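Local atomic coordinates of protein Niban 2 (Homo sapiens, PDB entry 7CTP), a protein that may help to suppress apoptosis and may promote the invasion of melanoma cells in vitro. Residues G223-M227 with V422-F428; C333-V338 with F502-K506. All coordinates share one frame; numbering follows the deposited sequence.

Interaction 1 (G223-M227 with V422-F428); sequences GTWEM and VSSTSVF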
ATOM      1  N   GLY A 223     -15.725   2.842   0.573  1.00 25.29           N
ATOM      2  CA  GLY A 223     -15.056   1.609   0.927  1.00 28.32           C
ATOM      3  C   GLY A 223     -13.634   1.547   0.396  1.00 33.33           C
ATOM      4  O   GLY A 223     -13.192   2.360  -0.421  1.00 28.68           O
ATOM      5  N   THR A 224     -12.927   0.538   0.898  1.00 31.55           N
ATOM      6  CA  THR A 224     -11.531   0.308   0.546  1.00 31.97           C
ATOM      7  C   THR A 224     -11.343   0.234  -0.963  1.00 29.14           C
ATOM      8  O   THR A 224     -12.080  -0.466  -1.664  1.00 28.33           O
ATOM      9  CB  THR A 224     -11.044  -0.980   1.208  1.00 36.13           C
ATOM     10  OG1 THR A 224     -11.058  -0.809   2.629  1.00 41.15           O
ATOM     11  CG2 THR A 224      -9.635  -1.317   0.769  1.00 35.91           C
ATOM     12  N   TRP A 225     -10.350   0.969  -1.458  1.00 27.75           N
ATOM     13  CA  TRP A 225     -10.079   1.092  -2.889  1.00 25.87           C
ATOM     14  C   TRP A 225      -8.801   0.337  -3.211  1.00 22.35           C
ATOM     15  O   TRP A 225      -7.734   0.670  -2.683  1.00 23.93           O
ATOM     16  CB  TRP A 225      -9.952   2.561  -3.283  1.00 24.22           C
ATOM     17  CG  TRP A 225      -9.744   2.819  -4.737  1.00 26.36           C
ATOM     18  CD1 TRP A 225     -10.261   2.121  -5.784  1.00 25.02           C
ATOM     19  CD2 TRP A 225      -8.981   3.890  -5.301  1.00 24.73           C
ATOM     20  NE1 TRP A 225      -9.856   2.689  -6.984  1.00 24.94           N
ATOM     21  CE2 TRP A 225      -9.076   3.783  -6.704  1.00 26.94           C
ATOM     22  CE3 TRP A 225      -8.229   4.932  -4.751  1.00 22.91           C
ATOM     23  CZ2 TRP A 225      -8.437   4.672  -7.564  1.00 19.72           C
ATOM     24  CZ3 TRP A 225      -7.599   5.812  -5.602  1.00 23.62           C
ATOM     25  CH2 TRP A 225      -7.705   5.674  -7.001  1.00 20.19           C
ATOM     26  N   GLU A 226      -8.912  -0.673  -4.078  1.00 24.59           N
ATOM     27  CA  GLU A 226      -7.775  -1.539  -4.370  1.00 29.14           C
ATOM     28  C   GLU A 226      -6.617  -0.771  -4.995  1.00 24.18           C
ATOM     29  O   GLU A 226      -5.455  -1.171  -4.860  1.00 26.92           O
ATOM     30  CB  GLU A 226      -8.225  -2.677  -5.292  1.00 34.62           C
ATOM     31  CG  GLU A 226      -7.141  -3.685  -5.649  1.00 46.20           C
ATOM     32  CD  GLU A 226      -7.686  -5.094  -5.833  1.00 50.72           C
ATOM     33  OE1 GLU A 226      -6.870  -6.040  -5.870  1.00 56.62           O
ATOM     34  OE2 GLU A 226      -8.922  -5.251  -5.949  1.00 52.42           O
ATOM     35  N   MET A 227      -6.903   0.332  -5.672  1.00 25.53           N
ATOM     36  CA  MET A 227      -5.877   1.050  -6.406  1.00 23.94           C
ATOM     37  C   MET A 227      -5.290   2.207  -5.612  1.00 26.86           C
ATOM     38  O   MET A 227      -4.583   3.046  -6.178  1.00 21.39           O
ATOM     39  CB  MET A 227      -6.433   1.529  -7.744  1.00 23.22           C
ATOM     40  CG  MET A 227      -6.805   0.382  -8.696  1.00 24.60           C
ATOM     41  SD  MET A 227      -5.565  -0.919  -8.876  1.00 29.26           S
ATOM     42  CE  MET A 227      -4.217  -0.045  -9.678  1.00 22.53           C
ATOM     43  N   VAL A 422     -13.490  -8.223  -2.264  1.00 41.36           N
ATOM     44  CA  VAL A 422     -12.213  -8.456  -2.931  1.00 55.24           C
ATOM     45  C   VAL A 422     -11.209  -7.369  -2.564  1.00 37.05           C
ATOM     46  O   VAL A 422     -10.036  -7.652  -2.289  1.00 42.45           O
ATOM     47  CB  VAL A 422     -12.416  -8.547  -4.454  1.00 52.00           C
ATOM     48  CG1 VAL A 422     -11.110  -8.952  -5.134  1.00 55.23           C
ATOM     49  CG2 VAL A 422     -13.530  -9.524  -4.781  1.00 63.36           C
ATOM     50  N   SER A 423     -11.657  -6.114  -2.544  1.00 35.42           N
ATOM     51  CA  SER A 423     -10.742  -4.990  -2.369  1.00 41.13           C
ATOM     52  C   SER A 423     -10.144  -4.979  -0.969  1.00 53.71           C
ATOM     53  O   SER A 423      -8.926  -4.824  -0.808  1.00 39.90           O
ATOM     54  CB  SER A 423     -11.465  -3.675  -2.651  1.00 40.04           C
ATOM     55  OG  SER A 423     -12.072  -3.710  -3.931  1.00 52.64           O
ATOM     56  N   SER A 424     -10.990  -5.123   0.059  1.00 37.02           N
ATOM     57  CA  SER A 424     -10.503  -5.152   1.436  1.00 44.81           C
ATOM     58  C   SER A 424      -9.489  -6.269   1.621  1.00 38.79           C
ATOM     59  O   SER A 424      -8.433  -6.077   2.234  1.00 41.50           O
ATOM     60  CB  SER A 424     -11.665  -5.330   2.416  1.00 47.80           C
ATOM     61  OG  SER A 424     -12.531  -4.212   2.393  1.00 60.06           O
ATOM     62  N   THR A 425      -9.793  -7.448   1.077  1.00 37.39           N
ATOM     63  CA  THR A 425      -8.886  -8.582   1.208  1.00 35.51           C
ATOM     64  C   THR A 425      -7.523  -8.280   0.595  1.00 37.80           C
ATOM     65  O   THR A 425      -6.484  -8.503   1.225  1.00 35.36           O
ATOM     66  CB  THR A 425      -9.503  -9.821   0.567  1.00 37.57           C
ATOM     67  OG1 THR A 425     -10.670 -10.200   1.311  1.00 39.88           O
ATOM     68  CG2 THR A 425      -8.501 -10.971   0.577  1.00 34.19           C
ATOM     69  N   SER A 426      -7.513  -7.757  -0.632  1.00 31.47           N
ATOM     70  CA  SER A 426      -6.255  -7.434  -1.300  1.00 37.13           C
ATOM     71  C   SER A 426      -5.448  -6.411  -0.507  1.00 36.96           C
ATOM     72  O   SER A 426      -4.254  -6.612  -0.237  1.00 36.36           O
ATOM     73  CB  SER A 426      -6.535  -6.915  -2.710  1.00 47.15           C
ATOM     74  OG  SER A 426      -5.334  -6.525  -3.343  1.00 44.55           O
ATOM     75  N   VAL A 427      -6.079  -5.293  -0.143  1.00 28.79           N
ATOM     76  CA  VAL A 427      -5.363  -4.224   0.550  1.00 29.01           C
ATOM     77  C   VAL A 427      -4.802  -4.725   1.877  1.00 30.03           C
ATOM     78  O   VAL A 427      -3.657  -4.424   2.244  1.00 29.77           O
ATOM     79  CB  VAL A 427      -6.293  -3.013   0.743  1.00 33.14           C
ATOM     80  CG1 VAL A 427      -5.707  -2.048   1.762  1.00 33.72           C
ATOM     81  CG2 VAL A 427      -6.519  -2.319  -0.605  1.00 31.98           C
ATOM     82  N   PHE A 428      -5.581  -5.519   2.603  1.00 31.90           N
ATOM     83  CA  PHE A 428      -5.156  -5.893   3.945  1.00 30.57           C
ATOM     84  C   PHE A 428      -4.128  -7.016   3.934  1.00 31.24           C
ATOM     85  O   PHE A 428      -3.324  -7.115   4.866  1.00 33.07           O
ATOM     86  CB  PHE A 428      -6.390  -6.213   4.785  1.00 34.47           C
ATOM     87  CG  PHE A 428      -7.156  -4.977   5.164  1.00 34.05           C
ATOM     88  CD1 PHE A 428      -6.486  -3.902   5.741  1.00 53.23           C
ATOM     89  CD2 PHE A 428      -8.503  -4.853   4.899  1.00 46.78           C
ATOM     90  CE1 PHE A 428      -7.168  -2.739   6.075  1.00 50.39           C
ATOM     91  CE2 PHE A 428      -9.184  -3.694   5.226  1.00 41.41           C
ATOM     92  CZ  PHE A 428      -8.519  -2.642   5.813  1.00 38.59           C
TER
HETATM   93  O   HOH W   1     -11.324  -1.386  -5.217  1.00 32.85           O
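Glu226 and Ser426 are brought together by their first torsions and one bend: Glu226 CG lies anti to its backbone N (chi1 -178°), Ser426 OG does likewise (chi1 177°), and a bend at chi2 of the glutamate turns its carboxylate toward the first turns of helix 422-455. Ser426 OG donates to Glu226 OE1 across 3.0 Å, coming from above the carboxylate plane, 54° out of it. The same oxygen forms a salt bridge with Lys122, which belongs to a strand of the PH domain, so one carboxylate oxygen serves both the helix and the neighbouring domain.

Thr224 makes the apolar half of the contact. Its methyl and that of Val427 reach toward each other tip to tip, with Thr224 CG2 3.5 Å from Val427 CG2. The same valine methyl also lies 3.8 Å from Trp225 O. The hydroxyl of Ser424 comes only to 3.7 Å from Thr224 OG1, its bond being made instead to Asp421, just ahead of the helix. Ser423 presses its CB against Thr224 O at 3.4 Å, while its OG shares a water with the loop: the water accepts from Glu226 N at 2.8 Å and is hydrogen-bonded to Ser423 OG. The CB of Trp225 points away from helix 422-455, and its ring packs on helix 232-252 and makes a cation-pi contact with Arg216.

The loop is thus held to the helix by one methyl contact, one direct hydrogen bond and one water bridge. The water occupies a backbone N-H that the helix does not reach directly, and Lys122 and Ser426, both on OE1, probably stabilise the negative charge of Glu226 where the helical body meets the PH domain.

Interaction 2 (C333-V338 with F502-K506); sequences CVRNHV and FLLKK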
ATOM      1  N   CYS A 333     -27.740   2.031  13.686  1.00 25.10           N
ATOM      2  CA  CYS A 333     -27.170   1.355  12.526  1.00 21.96           C
ATOM      3  C   CYS A 333     -25.995   0.480  12.952  1.00 22.47           C
ATOM      4  O   CYS A 333     -25.835  -0.643  12.458  1.00 24.41           O
ATOM      5  CB  CYS A 333     -26.772   2.395  11.466  1.00 25.13           C
ATOM      6  SG  CYS A 333     -26.145   1.703   9.892  1.00 33.89           S
ATOM      7  N   VAL A 334     -25.194   0.951  13.917  1.00 24.68           N
ATOM      8  CA  VAL A 334     -24.112   0.119  14.441  1.00 24.06           C
ATOM      9  C   VAL A 334     -24.673  -1.111  15.147  1.00 26.98           C
ATOM     10  O   VAL A 334     -24.197  -2.236  14.950  1.00 26.14           O
ATOM     11  CB  VAL A 334     -23.213   0.931  15.389  1.00 23.06           C
ATOM     12  CG1 VAL A 334     -22.273   0.001  16.130  1.00 26.81           C
ATOM     13  CG2 VAL A 334     -22.428   1.981  14.612  1.00 27.95           C
ATOM     14  N   ARG A 335     -25.679  -0.910  16.002  1.00 29.56           N
ATOM     15  CA  ARG A 335     -26.204  -2.025  16.786  1.00 25.61           C
ATOM     16  C   ARG A 335     -26.796  -3.092  15.881  1.00 25.25           C
ATOM     17  O   ARG A 335     -26.580  -4.292  16.096  1.00 29.95           O
ATOM     18  CB  ARG A 335     -27.253  -1.536  17.787  1.00 32.51           C
ATOM     19  CG  ARG A 335     -26.919  -1.890  19.237  1.00 53.81           C
ATOM     20  CD  ARG A 335     -27.517  -0.882  20.215  1.00 41.18           C
ATOM     21  NE  ARG A 335     -28.845  -0.463  19.791  1.00 30.40           N
ATOM     22  CZ  ARG A 335     -29.336   0.759  19.944  1.00 34.65           C
ATOM     23  NH1 ARG A 335     -30.556   1.030  19.510  1.00 35.65           N
ATOM     24  NH2 ARG A 335     -28.619   1.702  20.546  1.00 34.00           N
ATOM     25  N   ASN A 336     -27.516  -2.675  14.844  1.00 24.85           N
ATOM     26  CA  ASN A 336     -28.253  -3.619  14.020  1.00 23.18           C
ATOM     27  C   ASN A 336     -27.430  -4.198  12.881  1.00 33.49           C
ATOM     28  O   ASN A 336     -27.670  -5.342  12.480  1.00 29.18           O
ATOM     29  CB  ASN A 336     -29.499  -2.949  13.441  1.00 24.38           C
ATOM     30  CG  ASN A 336     -30.496  -2.567  14.509  1.00 31.94           C
ATOM     31  OD1 ASN A 336     -30.250  -2.794  15.694  1.00 31.59           O
ATOM     32  ND2 ASN A 336     -31.616  -1.968  14.101  1.00 28.08           N
ATOM     33  N   HIS A 337     -26.458  -3.449  12.362  1.00 27.22           N
ATOM     34  CA  HIS A 337     -25.848  -3.795  11.087  1.00 29.07           C
ATOM     35  C   HIS A 337     -24.330  -3.887  11.104  1.00 30.01           C
ATOM     36  O   HIS A 337     -23.755  -4.310  10.093  1.00 30.10           O
ATOM     37  CB  HIS A 337     -26.282  -2.782  10.010  1.00 25.50           C
ATOM     38  CG  HIS A 337     -27.767  -2.680   9.853  1.00 30.40           C
ATOM     39  ND1 HIS A 337     -28.532  -3.716   9.359  1.00 34.32           N
ATOM     40  CD2 HIS A 337     -28.631  -1.683  10.151  1.00 28.13           C
ATOM     41  CE1 HIS A 337     -29.804  -3.357   9.351  1.00 36.55           C
ATOM     42  NE2 HIS A 337     -29.894  -2.129   9.829  1.00 30.73           N
ATOM     43  N   VAL A 338     -23.664  -3.521  12.199  1.00 27.26           N
ATOM     44  CA  VAL A 338     -22.206  -3.585  12.268  1.00 29.65           C
ATOM     45  C   VAL A 338     -21.778  -4.483  13.418  1.00 27.48           C
ATOM     46  O   VAL A 338     -21.040  -5.453  13.221  1.00 29.40           O
ATOM     47  CB  VAL A 338     -21.577  -2.188  12.441  1.00 28.55           C
ATOM     48  CG1 VAL A 338     -20.053  -2.305  12.409  1.00 29.94           C
ATOM     49  CG2 VAL A 338     -22.066  -1.235  11.379  1.00 26.47           C
ATOM     50  N   PHE A 502     -19.129   1.865   5.408  1.00 23.27           N
ATOM     51  CA  PHE A 502     -20.471   1.298   5.410  1.00 27.58           C
ATOM     52  C   PHE A 502     -21.462   2.229   6.105  1.00 22.67           C
ATOM     53  O   PHE A 502     -22.534   2.530   5.565  1.00 25.47           O
ATOM     54  CB  PHE A 502     -20.439  -0.068   6.091  1.00 25.47           C
ATOM     55  CG  PHE A 502     -21.797  -0.684   6.278  1.00 27.11           C
ATOM     56  CD1 PHE A 502     -22.396  -1.381   5.247  1.00 28.05           C
ATOM     57  CD2 PHE A 502     -22.470  -0.558   7.488  1.00 26.79           C
ATOM     58  CE1 PHE A 502     -23.657  -1.951   5.415  1.00 39.55           C
ATOM     59  CE2 PHE A 502     -23.726  -1.122   7.664  1.00 31.11           C
ATOM     60  CZ  PHE A 502     -24.319  -1.819   6.621  1.00 32.38           C
ATOM     61  N   LEU A 503     -21.115   2.689   7.306  1.00 22.24           N
ATOM     62  CA  LEU A 503     -22.001   3.572   8.063  1.00 26.05           C
ATOM     63  C   LEU A 503     -22.220   4.890   7.340  1.00 26.04           C
ATOM     64  O   LEU A 503     -23.343   5.406   7.285  1.00 25.16           O
ATOM     65  CB  LEU A 503     -21.415   3.829   9.448  1.00 29.41           C
ATOM     66  CG  LEU A 503     -21.444   2.670  10.433  1.00 35.01           C
ATOM     67  CD1 LEU A 503     -20.547   3.030  11.599  1.00 28.25           C
ATOM     68  CD2 LEU A 503     -22.870   2.396  10.893  1.00 29.09           C
ATOM     69  N   LEU A 504     -21.142   5.473   6.809  1.00 23.12           N
ATOM     70  CA  LEU A 504     -21.277   6.755   6.132  1.00 22.35           C
ATOM     71  C   LEU A 504     -22.210   6.644   4.935  1.00 19.12           C
ATOM     72  O   LEU A 504     -23.026   7.538   4.693  1.00 21.41           O
ATOM     73  CB  LEU A 504     -19.900   7.264   5.708  1.00 21.40           C
ATOM     74  CG  LEU A 504     -18.990   7.666   6.875  1.00 22.47           C
ATOM     75  CD1 LEU A 504     -17.639   8.113   6.332  1.00 24.82           C
ATOM     76  CD2 LEU A 504     -19.628   8.769   7.728  1.00 25.61           C
ATOM     77  N   LYS A 505     -22.126   5.540   4.198  1.00 23.39           N
ATOM     78  CA  LYS A 505     -23.017   5.343   3.060  1.00 21.76           C
ATOM     79  C   LYS A 505     -24.466   5.205   3.513  1.00 23.08           C
ATOM     80  O   LYS A 505     -25.365   5.832   2.941  1.00 23.62           O
ATOM     81  CB  LYS A 505     -22.587   4.125   2.250  1.00 25.44           C
ATOM     82  CG  LYS A 505     -23.437   3.953   0.998  1.00 31.32           C
ATOM     83  CD  LYS A 505     -23.184   2.622   0.331  1.00 36.01           C
ATOM     84  CE  LYS A 505     -22.270   2.794  -0.873  1.00 55.08           C
ATOM     85  NZ  LYS A 505     -21.571   1.525  -1.224  1.00 60.03           N
ATOM     86  N   LYS A 506     -24.710   4.406   4.557  1.00 25.24           N
ATOM     87  CA  LYS A 506     -26.072   4.255   5.070  1.00 23.29           C
ATOM     88  C   LYS A 506     -26.619   5.580   5.588  1.00 27.64           C
ATOM     89  O   LYS A 506     -27.808   5.886   5.414  1.00 26.05           O
ATOM     90  CB  LYS A 506     -26.102   3.200   6.176  1.00 26.48           C
ATOM     91  CG  LYS A 506     -25.798   1.782   5.711  1.00 29.08           C
ATOM     92  CD  LYS A 506     -26.862   1.257   4.754  1.00 35.22           C
ATOM     93  CE  LYS A 506     -26.495  -0.152   4.261  1.00 36.41           C
ATOM     94  NZ  LYS A 506     -27.282  -0.532   3.049  1.00 41.06           N
TER
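Cys333 and Leu503 mark the closest backbone approach, their CA atoms 7.2 Å apart, where the last turn of helix 260-337 passes a late turn of helix 464-511. The two short axes come no nearer than 11.2 Å, and their directions differ by 113°, somewhat past perpendicular. Val338, the first residue to leave helical geometry, still gives its N-H to Val334 O, and its CB points to the partner helix.

Such a separation has to be bridged by side chains, and Leu503 does much of it. Its CB leaves to one side, but the branch ends return: CD2 lies 3.5 Å from Cys333 SG, and CD1 lies 3.7 Å from Val334 CG2. Val338 crosses the leucine at about a right angle, and its CG2 also touches Phe502 CD2, so one methyl rests on both residues. With CG anti to the backbone N (chi1 174°), the ring of Phe502 extends toward the helix end, where His337 CB meets its edge near the ring plane, 3.8 Å from CE2. Cys333 SG stands obliquely to the same ring, 5.5 Å from its centroid, in a sulfur-aromatic contact. On one face of the ring Lys506 CG lies 4.0 Å above the plane, offset toward the rim. With only an alanine methyl at Phe502, the ring edge met by His337 CB would be lost, which is likely to leave a gap beside Val338 CG2 and the sulfur of Cys333 without its aromatic neighbour.

No hydrogen bond spans the two segments. Helix 532-555 packs against Val334 and Leu503 through Val544, whereas His337 and Lys506 form the exposed margin. This is a steep, near-perpendicular helix-helix crossing in the helical part of Niban 2, joining the C-terminal end of a very long helix to a turn near the end of another.

Overall arrangement
The four segments alternate along the chain, 223-227, 333-338, 422-428 and 502-506, so the two contacts interlock in sequence. Their centres are 19 Å apart; the nearest atoms are about 6 Å apart and do not touch. Helix 464-511 relates them: in its C-terminal half, just before residues 502-506 of interaction 2, it receives Ser424 of interaction 1 on Ile498 and Phe428 on Phe490 and Ala494. Interaction 1 lies about 10 Å from the centre of the chain, beside the PH domain, whereas the centre of interaction 2 lies about 26 Å out. Together they join distant parts of the sequence into one helical body, against which the PH domain sits.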